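Local coordinates for aryl acylamidase (bacterium CSBL00001, PDB 4YJ6), which is an amidase signature enzyme that probably hydrolyses the amide bond of aryl acylamides, at residues Thr230-Ala235 with Ser260-Gly265; Asn196-Gln201 with Ala472-Phe477; Ser187-Ala192 with His441-Val446; Ile204-Phe209 with Gln465-Val470. All coordinates share one frame; numbering follows the deposited sequence.

Interaction 1. Residues Thr230-Ala235 with Ser260-Gly265; sequences TVRDAA and SALAQG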
loop_
_atom_site.group_PDB
_atom_site.type_symbol
_atom_site.label_atom_id
_atom_site.label_comp_id
_atom_site.label_asym_id
_atom_site.label_seq_id
_atom_site.Cartn_x
_atom_site.Cartn_y
_atom_site.Cartn_z
ATOM N N THR A 230 6.720 10.284 -6.509
ATOM C CA THR A 230 8.177 10.274 -6.703
ATOM C C THR A 230 8.863 9.421 -5.660
ATOM O O THR A 230 8.373 9.264 -4.541
ATOM C CB THR A 230 8.816 11.670 -6.589
ATOM O OG1 THR A 230 8.801 12.115 -5.205
ATOM C CG2 THR A 230 8.065 12.674 -7.448
ATOM N N VAL A 231 10.029 8.909 -6.025
ATOM C CA VAL A 231 10.790 8.099 -5.096
ATOM C C VAL A 231 11.325 8.975 -3.972
ATOM O O VAL A 231 11.328 8.547 -2.819
ATOM C CB VAL A 231 11.921 7.328 -5.818
ATOM C CG1 VAL A 231 12.758 6.528 -4.803
ATOM C CG2 VAL A 231 11.280 6.402 -6.890
ATOM N N ARG A 232 11.723 10.216 -4.285
ATOM C CA ARG A 232 12.209 11.137 -3.260
ATOM C C ARG A 232 11.123 11.354 -2.181
ATOM O O ARG A 232 11.423 11.376 -0.993
ATOM C CB ARG A 232 12.582 12.511 -3.877
ATOM C CG ARG A 232 12.959 13.590 -2.812
ATOM C CD ARG A 232 13.434 14.900 -3.478
ATOM N NE ARG A 232 14.676 14.606 -4.205
ATOM C CZ ARG A 232 14.903 14.806 -5.517
ATOM N NH1 ARG A 232 13.988 15.385 -6.323
ATOM N NH2 ARG A 232 16.084 14.440 -6.036
ATOM N N ASP A 233 9.870 11.517 -2.575
ATOM C CA ASP A 233 8.838 11.759 -1.561
ATOM C C ASP A 233 8.686 10.522 -0.687
ATOM O O ASP A 233 8.346 10.622 0.500
ATOM C CB ASP A 233 7.480 12.085 -2.167
ATOM C CG ASP A 233 7.363 13.559 -2.597
ATOM O OD1 ASP A 233 8.296 14.349 -2.334
ATOM O OD2 ASP A 233 6.321 13.889 -3.172
ATOM N N ALA A 234 8.851 9.351 -1.271
ATOM C CA ALA A 234 8.727 8.130 -0.468
ATOM C C ALA A 234 9.883 8.044 0.511
ATOM O O ALA A 234 9.722 7.641 1.657
ATOM C CB ALA A 234 8.712 6.884 -1.401
ATOM N N ALA A 235 11.077 8.439 0.071
ATOM C CA ALA A 235 12.217 8.434 0.984
ATOM C C ALA A 235 12.006 9.430 2.114
ATOM O O ALA A 235 12.355 9.144 3.264
ATOM C CB ALA A 235 13.496 8.758 0.242
ATOM N N SER A 260 19.596 9.190 1.375
ATOM C CA SER A 260 20.997 8.994 1.039
ATOM C C SER A 260 21.167 8.022 -0.133
ATOM O O SER A 260 22.207 8.014 -0.791
ATOM C CB SER A 260 21.816 8.515 2.242
ATOM O OG SER A 260 21.518 7.156 2.577
ATOM N N ALA A 261 20.153 7.214 -0.386
ATOM C CA ALA A 261 20.207 6.203 -1.445
ATOM C C ALA A 261 19.724 6.721 -2.803
ATOM O O ALA A 261 19.922 6.055 -3.835
ATOM C CB ALA A 261 19.349 5.017 -1.036
ATOM N N LEU A 262 19.100 7.895 -2.831
ATOM C CA LEU A 262 18.476 8.377 -4.076
ATOM C C LEU A 262 19.478 8.516 -5.220
ATOM O O LEU A 262 19.154 8.187 -6.353
ATOM C CB LEU A 262 17.780 9.734 -3.893
ATOM C CG LEU A 262 16.571 9.681 -2.944
ATOM C CD1 LEU A 262 16.153 11.098 -2.528
ATOM C CD2 LEU A 262 15.414 8.856 -3.542
ATOM N N ALA A 263 20.683 8.976 -4.926
ATOM C CA ALA A 263 21.673 9.209 -5.990
ATOM C C ALA A 263 22.677 8.079 -6.173
ATOM O O ALA A 263 23.651 8.219 -6.927
ATOM C CB ALA A 263 22.430 10.523 -5.716
ATOM N N GLN A 264 22.463 6.954 -5.509
ATOM C CA GLN A 264 23.467 5.918 -5.440
ATOM C C GLN A 264 23.676 5.171 -6.768
ATOM O O GLN A 264 24.783 4.721 -7.054
ATOM C CB GLN A 264 23.016 4.931 -4.393
ATOM C CG GLN A 264 24.005 3.905 -4.065
ATOM C CD GLN A 264 23.651 3.269 -2.747
ATOM O OE1 GLN A 264 23.477 2.055 -2.676
ATOM N NE2 GLN A 264 23.513 4.092 -1.683
ATOM N N GLY A 265 22.608 5.005 -7.543
ATOM C CA GLY A 265 22.679 4.239 -8.787
ATOM C C GLY A 265 22.728 2.730 -8.538
ATOM O O GLY A 265 22.590 2.265 -7.400
#
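Arg232 and Leu262 stand with their CA atoms 6.9 Å apart, where the first turn of helix 231-241 faces the type I turn Ala261-Gln264. From 260-265, Leu262 alone touches the helix segment. Its CD2 methyl enters the helix surface among Val231, Arg232 and Ala235: it lies 3.8 Å from Val231 CG1, 3.9 Å from Arg232 CA and 4.2 Å from Ala235 CB. CG of Leu262 is turned anti to its own carbonyl carbon (chi1 -66°), which sends both methyls across to the helix. The helix receiving them begins with a classical N-cap, for Thr230 OG1 accepts from Asp233 N at 2.9 Å and so occupies an amide that has no helical carbonyl to bond. The other methyl, CD1, lies against the stem of Arg232, 4.1 Å from its CG, and the two side chains cross at about a right angle. Val231 and Leu262 instead run alongside each other, pointing opposite ways. Arg232 is exposed and carries its charge beyond the leucine, whereas Val231 and Ala235 are buried. On the loop side, Leu262 also rests on Ile471 of helix 467-480, and its carbonyl oxygen accepts from Arg479.

Interaction 2. Residues Asn196-Gln201 with Ala472-Phe477; sequences NTYGFQ and AASAAF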
loop_
_atom_site.group_PDB
_atom_site.type_symbol
_atom_site.label_atom_id
_atom_site.label_comp_id
_atom_site.label_asym_id
_atom_site.label_seq_id
_atom_site.Cartn_x
_atom_site.Cartn_y
_atom_site.Cartn_z
ATOM N N ASN A 196 -0.113 3.912 -11.527
ATOM C CA ASN A 196 1.079 4.663 -11.947
ATOM C C ASN A 196 1.670 5.421 -10.764
ATOM O O ASN A 196 2.205 6.496 -10.942
ATOM C CB ASN A 196 0.746 5.682 -13.091
ATOM C CG ASN A 196 1.966 6.141 -13.842
ATOM O OD1 ASN A 196 2.666 5.323 -14.434
ATOM N ND2 ASN A 196 2.215 7.450 -13.858
ATOM N N THR A 197 1.561 4.859 -9.558
ATOM C CA THR A 197 2.209 5.472 -8.408
ATOM C C THR A 197 3.254 4.546 -7.798
ATOM O O THR A 197 3.347 3.367 -8.149
ATOM C CB THR A 197 1.180 5.915 -7.375
ATOM O OG1 THR A 197 0.280 4.837 -7.083
ATOM C CG2 THR A 197 0.362 7.119 -7.938
ATOM N N TYR A 198 4.099 5.125 -6.948
ATOM C CA TYR A 198 5.189 4.371 -6.339
ATOM C C TYR A 198 4.760 3.910 -4.957
ATOM O O TYR A 198 4.389 4.730 -4.107
ATOM C CB TYR A 198 6.393 5.282 -6.261
ATOM C CG TYR A 198 7.624 4.629 -5.644
ATOM C CD1 TYR A 198 8.333 3.638 -6.339
ATOM C CD2 TYR A 198 8.078 5.003 -4.382
ATOM C CE1 TYR A 198 9.468 3.065 -5.795
ATOM C CE2 TYR A 198 9.201 4.422 -3.818
ATOM C CZ TYR A 198 9.887 3.452 -4.523
ATOM O OH TYR A 198 10.992 2.889 -3.970
ATOM N N GLY A 199 4.798 2.603 -4.716
ATOM C CA GLY A 199 4.330 2.071 -3.446
ATOM C C GLY A 199 5.492 1.403 -2.751
ATOM O O GLY A 199 6.033 0.431 -3.288
ATOM N N PHE A 200 5.854 1.878 -1.550
ATOM C CA PHE A 200 7.035 1.356 -0.851
ATOM C C PHE A 200 6.635 0.489 0.349
ATOM O O PHE A 200 6.052 1.018 1.316
ATOM C CB PHE A 200 7.961 2.491 -0.349
ATOM C CG PHE A 200 9.302 1.972 0.099
ATOM C CD1 PHE A 200 10.336 1.841 -0.820
ATOM C CD2 PHE A 200 9.513 1.570 1.401
ATOM C CE1 PHE A 200 11.576 1.329 -0.445
ATOM C CE2 PHE A 200 10.747 1.059 1.798
ATOM C CZ PHE A 200 11.773 0.920 0.861
ATOM N N GLN A 201 6.952 -0.811 0.286
ATOM C CA GLN A 201 6.660 -1.775 1.363
ATOM C C GLN A 201 7.976 -2.067 2.106
ATOM O O GLN A 201 8.862 -2.753 1.577
ATOM C CB GLN A 201 6.032 -3.068 0.782
ATOM C CG GLN A 201 5.890 -4.228 1.826
ATOM C CD GLN A 201 6.893 -5.318 1.538
ATOM O OE1 GLN A 201 6.905 -5.867 0.428
ATOM N NE2 GLN A 201 7.758 -5.625 2.501
ATOM N N ALA A 472 17.439 2.900 -3.964
ATOM C CA ALA A 472 18.468 3.254 -4.966
ATOM C C ALA A 472 18.037 2.772 -6.358
ATOM O O ALA A 472 18.088 3.523 -7.364
ATOM C CB ALA A 472 19.798 2.639 -4.600
ATOM N N ALA A 473 17.614 1.520 -6.440
ATOM C CA ALA A 473 17.177 0.987 -7.742
ATOM C C ALA A 473 15.926 1.719 -8.271
ATOM O O ALA A 473 15.778 1.945 -9.490
ATOM C CB ALA A 473 16.897 -0.507 -7.606
ATOM N N SER A 474 14.998 2.041 -7.367
ATOM C CA SER A 474 13.775 2.716 -7.750
ATOM C C SER A 474 14.106 4.085 -8.330
ATOM O O SER A 474 13.533 4.479 -9.344
ATOM C CB SER A 474 12.849 2.900 -6.515
ATOM O OG SER A 474 12.447 1.634 -6.003
ATOM N N ALA A 475 14.978 4.835 -7.651
ATOM C CA ALA A 475 15.291 6.192 -8.115
ATOM C C ALA A 475 16.064 6.123 -9.434
ATOM O O ALA A 475 15.902 6.979 -10.280
ATOM C CB ALA A 475 16.097 6.974 -7.073
ATOM N N ALA A 476 16.930 5.131 -9.563
ATOM C CA ALA A 476 17.687 4.966 -10.813
ATOM C C ALA A 476 16.725 4.698 -11.976
ATOM O O ALA A 476 16.852 5.272 -13.091
ATOM C CB ALA A 476 18.691 3.846 -10.642
ATOM N N PHE A 477 15.749 3.825 -11.746
ATOM C CA PHE A 477 14.753 3.523 -12.781
ATOM C C PHE A 477 13.907 4.771 -13.074
ATOM O O PHE A 477 13.590 5.055 -14.213
ATOM C CB PHE A 477 13.871 2.348 -12.336
ATOM C CG PHE A 477 12.888 1.904 -13.370
ATOM C CD1 PHE A 477 13.292 1.049 -14.387
ATOM C CD2 PHE A 477 11.566 2.355 -13.339
ATOM C CE1 PHE A 477 12.382 0.645 -15.380
ATOM C CE2 PHE A 477 10.639 1.945 -14.300
ATOM C CZ PHE A 477 11.045 1.091 -15.330
#
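Tyr198 and Ser474 meet through a single hydrogen bond, in which the phenol OH of Tyr198 donates to Ser474 OG at 2.8 Å. The serine oxygen is engaged twice, because it is also hydrogen-bonded to the carbonyl oxygen of Val470, one turn earlier in its own helix. With OG anti to the carbonyl carbon (chi1 -63°), the hydroxyl can face that carbonyl and still meet the tyrosine. A buried hydroxyl pair is thus tied into a short relay that ends on a helix backbone.

Van der Waals contact comes from the same two groups. The serine approaches the ring at its edge, near the ring plane, with OG 3.3 Å from Tyr198 CE1, while its CB lies 3.2 Å from Tyr198 OH. The tyrosine spans much of the separation by itself: the CA atoms of Tyr198 and Ser474 are 8.9 Å apart, and CG of Tyr198 is anti to its backbone N (chi1 -180°), pointing the ring at the helix.

The architecture is that of a strand inside a mixed beta sheet with a helix laid over one face. Backbone bonds join Tyr198 to Thr228 on one neighbouring strand and Gly199 to Ser445 on the other, and helix 467-480 provides the cover.

Further apolar packing surrounds the polar pair. Val231 and Ala234 of helix 231-241 touch the tyrosine, as do Ala444 and Val446 of strand 443-451. Within its own strand, Tyr198 OH lies in the plane of the Phe200 ring, at the ring's edge.

Interaction 3. Residues Ser187-Ala192 with His441-Val446; sequences SIRIPA and HPSASV. With PO4 (phosphate ion), chain B.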
loop_
_atom_site.group_PDB
_atom_site.type_symbol
_atom_site.label_atom_id
_atom_site.label_comp_id
_atom_site.label_asym_id
_atom_site.label_seq_id
_atom_site.Cartn_x
_atom_site.Cartn_y
_atom_site.Cartn_z
ATOM N N SER A 187 -0.854 -4.760 -0.251
ATOM C CA SER A 187 -1.765 -3.644 -0.491
ATOM C C SER A 187 -1.224 -2.217 -0.481
ATOM O O SER A 187 -1.977 -1.294 -0.746
ATOM C CB SER A 187 -2.957 -3.779 0.439
ATOM O OG SER A 187 -3.719 -4.909 -0.003
ATOM N N ILE A 188 0.064 -2.014 -0.203
ATOM C CA ILE A 188 0.703 -0.738 -0.527
ATOM C C ILE A 188 1.028 -0.722 -2.024
ATOM O O ILE A 188 1.028 0.329 -2.680
ATOM C CB ILE A 188 2.015 -0.603 0.273
ATOM C CG1 ILE A 188 1.683 -0.289 1.742
ATOM C CG2 ILE A 188 2.930 0.506 -0.293
ATOM C CD1 ILE A 188 2.858 -0.638 2.660
ATOM N N ARG A 189 1.325 -1.907 -2.551
ATOM C CA ARG A 189 1.944 -2.060 -3.855
ATOM C C ARG A 189 0.923 -2.338 -4.962
ATOM O O ARG A 189 1.100 -1.890 -6.101
ATOM C CB ARG A 189 2.966 -3.236 -3.784
ATOM C CG ARG A 189 4.114 -2.911 -2.795
ATOM C CD ARG A 189 4.928 -4.160 -2.415
ATOM N NE ARG A 189 4.182 -4.981 -1.462
ATOM C CZ ARG A 189 4.398 -6.297 -1.304
ATOM N NH1 ARG A 189 5.269 -6.948 -2.093
ATOM N NH2 ARG A 189 3.727 -6.963 -0.390
ATOM N N ILE A 190 -0.103 -3.113 -4.637
ATOM C CA ILE A 190 -1.140 -3.509 -5.614
ATOM C C ILE A 190 -1.814 -2.279 -6.252
ATOM O O ILE A 190 -1.782 -2.117 -7.472
ATOM C CB ILE A 190 -2.200 -4.388 -4.940
ATOM C CG1 ILE A 190 -1.591 -5.733 -4.515
ATOM C CG2 ILE A 190 -3.381 -4.648 -5.879
ATOM C CD1 ILE A 190 -2.395 -6.404 -3.393
ATOM N N PRO A 191 -2.353 -1.360 -5.430
ATOM C CA PRO A 191 -3.019 -0.224 -6.069
ATOM C C PRO A 191 -2.031 0.752 -6.662
ATOM O O PRO A 191 -2.405 1.472 -7.606
ATOM C CB PRO A 191 -3.829 0.401 -4.912
ATOM C CG PRO A 191 -3.034 0.025 -3.679
ATOM C CD PRO A 191 -2.545 -1.372 -3.973
ATOM N N ALA A 192 -0.801 0.815 -6.133
ATOM C CA ALA A 192 0.213 1.650 -6.774
ATOM C C ALA A 192 0.429 1.179 -8.236
ATOM O O ALA A 192 0.462 1.992 -9.168
ATOM C CB ALA A 192 1.536 1.564 -5.995
ATOM N N HIS A 441 10.864 -9.464 3.077
ATOM C CA HIS A 441 11.774 -8.616 2.283
ATOM C C HIS A 441 11.133 -7.303 1.921
ATOM O O HIS A 441 9.951 -7.270 1.655
ATOM C CB HIS A 441 12.107 -9.360 0.974
ATOM C CG HIS A 441 12.887 -10.605 1.201
ATOM N ND1 HIS A 441 12.327 -11.757 1.730
ATOM C CD2 HIS A 441 14.206 -10.867 1.029
ATOM C CE1 HIS A 441 13.272 -12.664 1.865
ATOM N NE2 HIS A 441 14.424 -12.150 1.461
ATOM N N PRO A 442 11.912 -6.218 1.898
ATOM C CA PRO A 442 11.393 -4.929 1.435
ATOM C C PRO A 442 11.137 -4.974 -0.093
ATOM O O PRO A 442 11.915 -5.621 -0.785
ATOM C CB PRO A 442 12.549 -3.973 1.731
ATOM C CG PRO A 442 13.834 -4.841 1.588
ATOM C CD PRO A 442 13.359 -6.173 2.221
ATOM N N SER A 443 10.118 -4.282 -0.593
ATOM C CA SER A 443 9.921 -4.210 -2.028
ATOM C C SER A 443 9.141 -2.947 -2.362
ATOM O O SER A 443 8.452 -2.397 -1.505
ATOM C CB SER A 443 9.166 -5.455 -2.544
ATOM O OG SER A 443 7.821 -5.506 -2.068
ATOM N N ALA A 444 9.239 -2.504 -3.610
ATOM C CA ALA A 444 8.462 -1.338 -4.016
ATOM C C ALA A 444 7.921 -1.583 -5.408
ATOM O O ALA A 444 8.597 -2.169 -6.237
ATOM C CB ALA A 444 9.342 -0.077 -3.998
ATOM N N SER A 445 6.699 -1.130 -5.650
ATOM C CA SER A 445 6.153 -1.162 -6.999
ATOM C C SER A 445 6.524 0.147 -7.707
ATOM O O SER A 445 6.154 1.223 -7.241
ATOM C CB SER A 445 4.644 -1.348 -6.996
ATOM O OG SER A 445 4.182 -1.441 -8.356
ATOM N N VAL A 446 7.238 0.033 -8.830
ATOM C CA VAL A 446 7.579 1.178 -9.680
ATOM C C VAL A 446 6.745 1.167 -10.971
ATOM O O VAL A 446 6.627 0.140 -11.638
ATOM C CB VAL A 446 9.096 1.234 -10.082
ATOM C CG1 VAL A 446 9.956 1.467 -8.842
ATOM C CG2 VAL A 446 9.582 -0.048 -10.792
HETATM P P PO4 B . -4.103 -6.647 2.712
HETATM O O1 PO4 B . -5.041 -7.428 1.773
HETATM O O2 PO4 B . -3.857 -7.588 3.866
HETATM O O3 PO4 B . -2.847 -6.365 1.962
HETATM O O4 PO4 B . -4.736 -5.381 3.236
#
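Ser443 OG is hydrogen-bonded to Gln201 OE1, and Arg189 NH1 lies 2.9 Å from it. Arg189 CD is 3.2 Å from the same Ser443 OG; beyond it the bend at chi3 (-76°) turns the guanidinium obliquely past the hydroxyl. The charge itself is met by Asp183, which forms a salt bridge with NH2 and also accepts from the backbone N of Ile188. Farther along the strand, Ser445 CB packs 3.7 Å from Arg189 O and 4.4 Å from Ala192 CB, while Ser445 OG turns to Thr399. Were a leucine to replace Arg189, Asp183 would probably be left without its charged mate and Ser443 without its neighbouring NH1.

The Ser-Ile-Arg-Ile-Pro-Ala sequence belongs to the amidase signature, and Ser187 is consistent with the nucleophilic serine of relatives. Its OG donates to phosphate O3 at 2.6 Å, with a weak, long bond from Ser187 N. Ser163 and the amides of Gly184 and Gly185 also bind this ion, which probably came from the crystallisation liquor. The same short segment thus meets an anion at Ser187 and sets a buried, charge-paired arginine against strand 443-451.

Interaction 4. Residues Ile204-Phe209 with Gln465-Val470; sequences IGRVPF and QADLDV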
loop_
_atom_site.group_PDB
_atom_site.type_symbol
_atom_site.label_atom_id
_atom_site.label_comp_id
_atom_site.label_asym_id
_atom_site.label_seq_id
_atom_site.Cartn_x
_atom_site.Cartn_y
_atom_site.Cartn_z
ATOM N N ILE A 204 10.285 -6.023 7.128
ATOM C CA ILE A 204 9.609 -6.241 8.404
ATOM C C ILE A 204 10.465 -5.620 9.545
ATOM O O ILE A 204 11.694 -5.758 9.601
ATOM C CB ILE A 204 9.255 -7.762 8.628
ATOM C CG1 ILE A 204 8.475 -7.944 9.951
ATOM C CG2 ILE A 204 10.551 -8.634 8.666
ATOM C CD1 ILE A 204 7.031 -7.247 9.968
ATOM N N GLY A 205 9.778 -4.936 10.468
ATOM C CA GLY A 205 10.452 -4.268 11.586
ATOM C C GLY A 205 10.963 -2.876 11.303
ATOM O O GLY A 205 11.402 -2.199 12.233
ATOM N N ARG A 206 10.962 -2.449 10.046
ATOM C CA ARG A 206 11.477 -1.128 9.678
ATOM C C ARG A 206 10.532 -0.014 10.135
ATOM O O ARG A 206 10.971 0.974 10.711
ATOM C CB ARG A 206 11.675 -1.068 8.140
ATOM C CG ARG A 206 12.277 0.256 7.639
ATOM C CD ARG A 206 13.719 0.431 8.143
ATOM N NE ARG A 206 14.579 -0.552 7.500
ATOM C CZ ARG A 206 15.688 -1.071 8.040
ATOM N NH1 ARG A 206 16.096 -0.748 9.257
ATOM N NH2 ARG A 206 16.416 -1.934 7.320
ATOM N N VAL A 207 9.244 -0.171 9.867
ATOM C CA VAL A 207 8.204 0.769 10.365
ATOM C C VAL A 207 7.362 0.024 11.404
ATOM O O VAL A 207 6.933 -1.115 11.176
ATOM C CB VAL A 207 7.287 1.195 9.179
ATOM C CG1 VAL A 207 6.104 2.105 9.638
ATOM C CG2 VAL A 207 8.109 1.890 8.113
ATOM N N PRO A 208 7.134 0.626 12.569
ATOM C CA PRO A 208 6.377 -0.101 13.599
ATOM C C PRO A 208 4.999 -0.515 13.101
ATOM O O PRO A 208 4.374 0.233 12.334
ATOM C CB PRO A 208 6.204 0.946 14.740
ATOM C CG PRO A 208 7.263 1.995 14.505
ATOM C CD PRO A 208 7.578 1.978 12.997
ATOM N N PHE A 209 4.534 -1.698 13.498
ATOM C CA PHE A 209 3.156 -2.086 13.238
ATOM C C PHE A 209 2.569 -2.535 14.563
ATOM O O PHE A 209 3.157 -3.396 15.220
ATOM C CB PHE A 209 3.084 -3.255 12.228
ATOM C CG PHE A 209 1.701 -3.413 11.650
ATOM C CD1 PHE A 209 0.698 -4.018 12.392
ATOM C CD2 PHE A 209 1.401 -2.876 10.411
ATOM C CE1 PHE A 209 -0.607 -4.117 11.890
ATOM C CE2 PHE A 209 0.094 -2.970 9.874
ATOM C CZ PHE A 209 -0.911 -3.600 10.624
ATOM N N GLN A 465 16.131 -6.363 5.023
ATOM C CA GLN A 465 16.663 -5.099 5.571
ATOM C C GLN A 465 17.404 -4.217 4.567
ATOM O O GLN A 465 18.021 -3.217 4.958
ATOM C CB GLN A 465 17.472 -5.333 6.860
ATOM C CG GLN A 465 16.506 -5.525 8.059
ATOM C CD GLN A 465 17.197 -6.176 9.232
ATOM O OE1 GLN A 465 17.861 -5.515 10.023
ATOM N NE2 GLN A 465 17.086 -7.485 9.330
ATOM N N ALA A 466 17.299 -4.545 3.274
ATOM C CA ALA A 466 17.967 -3.736 2.261
ATOM C C ALA A 466 17.027 -2.688 1.659
ATOM O O ALA A 466 16.955 -2.493 0.439
ATOM C CB ALA A 466 18.587 -4.647 1.148
ATOM N N ASP A 467 16.315 -1.975 2.521
ATOM C CA ASP A 467 15.429 -0.915 2.063
ATOM C C ASP A 467 16.152 0.111 1.199
ATOM O O ASP A 467 15.594 0.592 0.208
ATOM C CB ASP A 467 14.844 -0.162 3.260
ATOM C CG ASP A 467 14.069 -1.064 4.205
ATOM O OD1 ASP A 467 14.726 -1.901 4.851
ATOM O OD2 ASP A 467 12.823 -0.955 4.240
ATOM N N LEU A 468 17.382 0.464 1.564
ATOM C CA LEU A 468 18.053 1.530 0.795
ATOM C C LEU A 468 18.398 1.014 -0.622
ATOM O O LEU A 468 18.379 1.782 -1.566
ATOM C CB LEU A 468 19.346 1.991 1.497
ATOM C CG LEU A 468 19.116 2.680 2.853
ATOM C CD1 LEU A 468 20.373 3.383 3.388
ATOM C CD2 LEU A 468 18.023 3.644 2.747
ATOM N N ASP A 469 18.672 -0.282 -0.776
ATOM C CA ASP A 469 18.948 -0.829 -2.121
ATOM C C ASP A 469 17.692 -0.682 -2.984
ATOM O O ASP A 469 17.767 -0.432 -4.193
ATOM C CB ASP A 469 19.296 -2.327 -2.055
ATOM C CG ASP A 469 20.724 -2.610 -1.584
ATOM O OD1 ASP A 469 21.550 -1.670 -1.522
ATOM O OD2 ASP A 469 21.022 -3.806 -1.303
ATOM N N VAL A 470 16.529 -0.892 -2.379
ATOM C CA VAL A 470 15.257 -0.765 -3.110
ATOM C C VAL A 470 15.067 0.696 -3.520
ATOM O O VAL A 470 14.697 0.971 -4.662
ATOM C CB VAL A 470 14.063 -1.248 -2.290
ATOM C CG1 VAL A 470 12.728 -1.029 -3.054
ATOM C CG2 VAL A 470 14.230 -2.742 -1.956
HETATM O O HOH W 1 18.280 -2.803 9.383
#
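Asp467 OD1 receives two nitrogens of Arg206 at once, NE and NH2, each at 3.0 Å. This is a side-on grip by which both donors converge on one oxygen, and together they make a salt bridge. The oxygen lies in the guanidinium plane, whereas the arginine comes from above the carboxylate, with the two planes 74° apart. Bends at chi2 (66°) and chi3 (68°) turn NE and NH2 toward OD1; Arg206 CG lies 3.6 Å from Asp467 OD2. Ser203 adds a further hydrogen bond to OD1, and Met238, Leu252 and Leu256 pack around the arginine. This is the close, buried half of the contact.

The other half is looser and wetter. Gln465 is exposed, and its backbone O lies 3.1 Å from Arg206 NH2. A water accepts from that same NH2 at 2.9 Å and donates to Gln465 OE1 at 2.8 Å, bridging the two side chains.

Ala466 is the N-cap of helix 467-480, which places Asp467 in the first turn, where a negative charge is likely to be stabilised by the helix amides. A methionine in place of Arg206 would probably leave the Asp467 carboxylate without its counter-charge and the bridging water without a donor. What the chemistry amounts to is a buried salt bridge that joins the loop after strand 198-201 to the start of helix 467-480.

Overall arrangement
The four contacts show how chemistry changes with depth in one fold. The centre of interaction 3 lies about 6 Å from the centre of the chain, and the contact is wholly buried, with polar groups at its heart; that of interaction 1, about 18 Å from the same point, is partly buried and made of apolar side chains. Interactions 2 and 4, centred about 13 and 14 Å from it, are buried too, 4 with exposed Gln465 at its edge. Both use helix 467-480, but the first ties its middle to a strand through neutral hydroxyls, the second its beginning to a loop through opposite charges. Interactions 2 and 3 share a sheet, where Gln201 reaches Ser443 and His441. Interaction 1 touches 2 and 4 by packing alone.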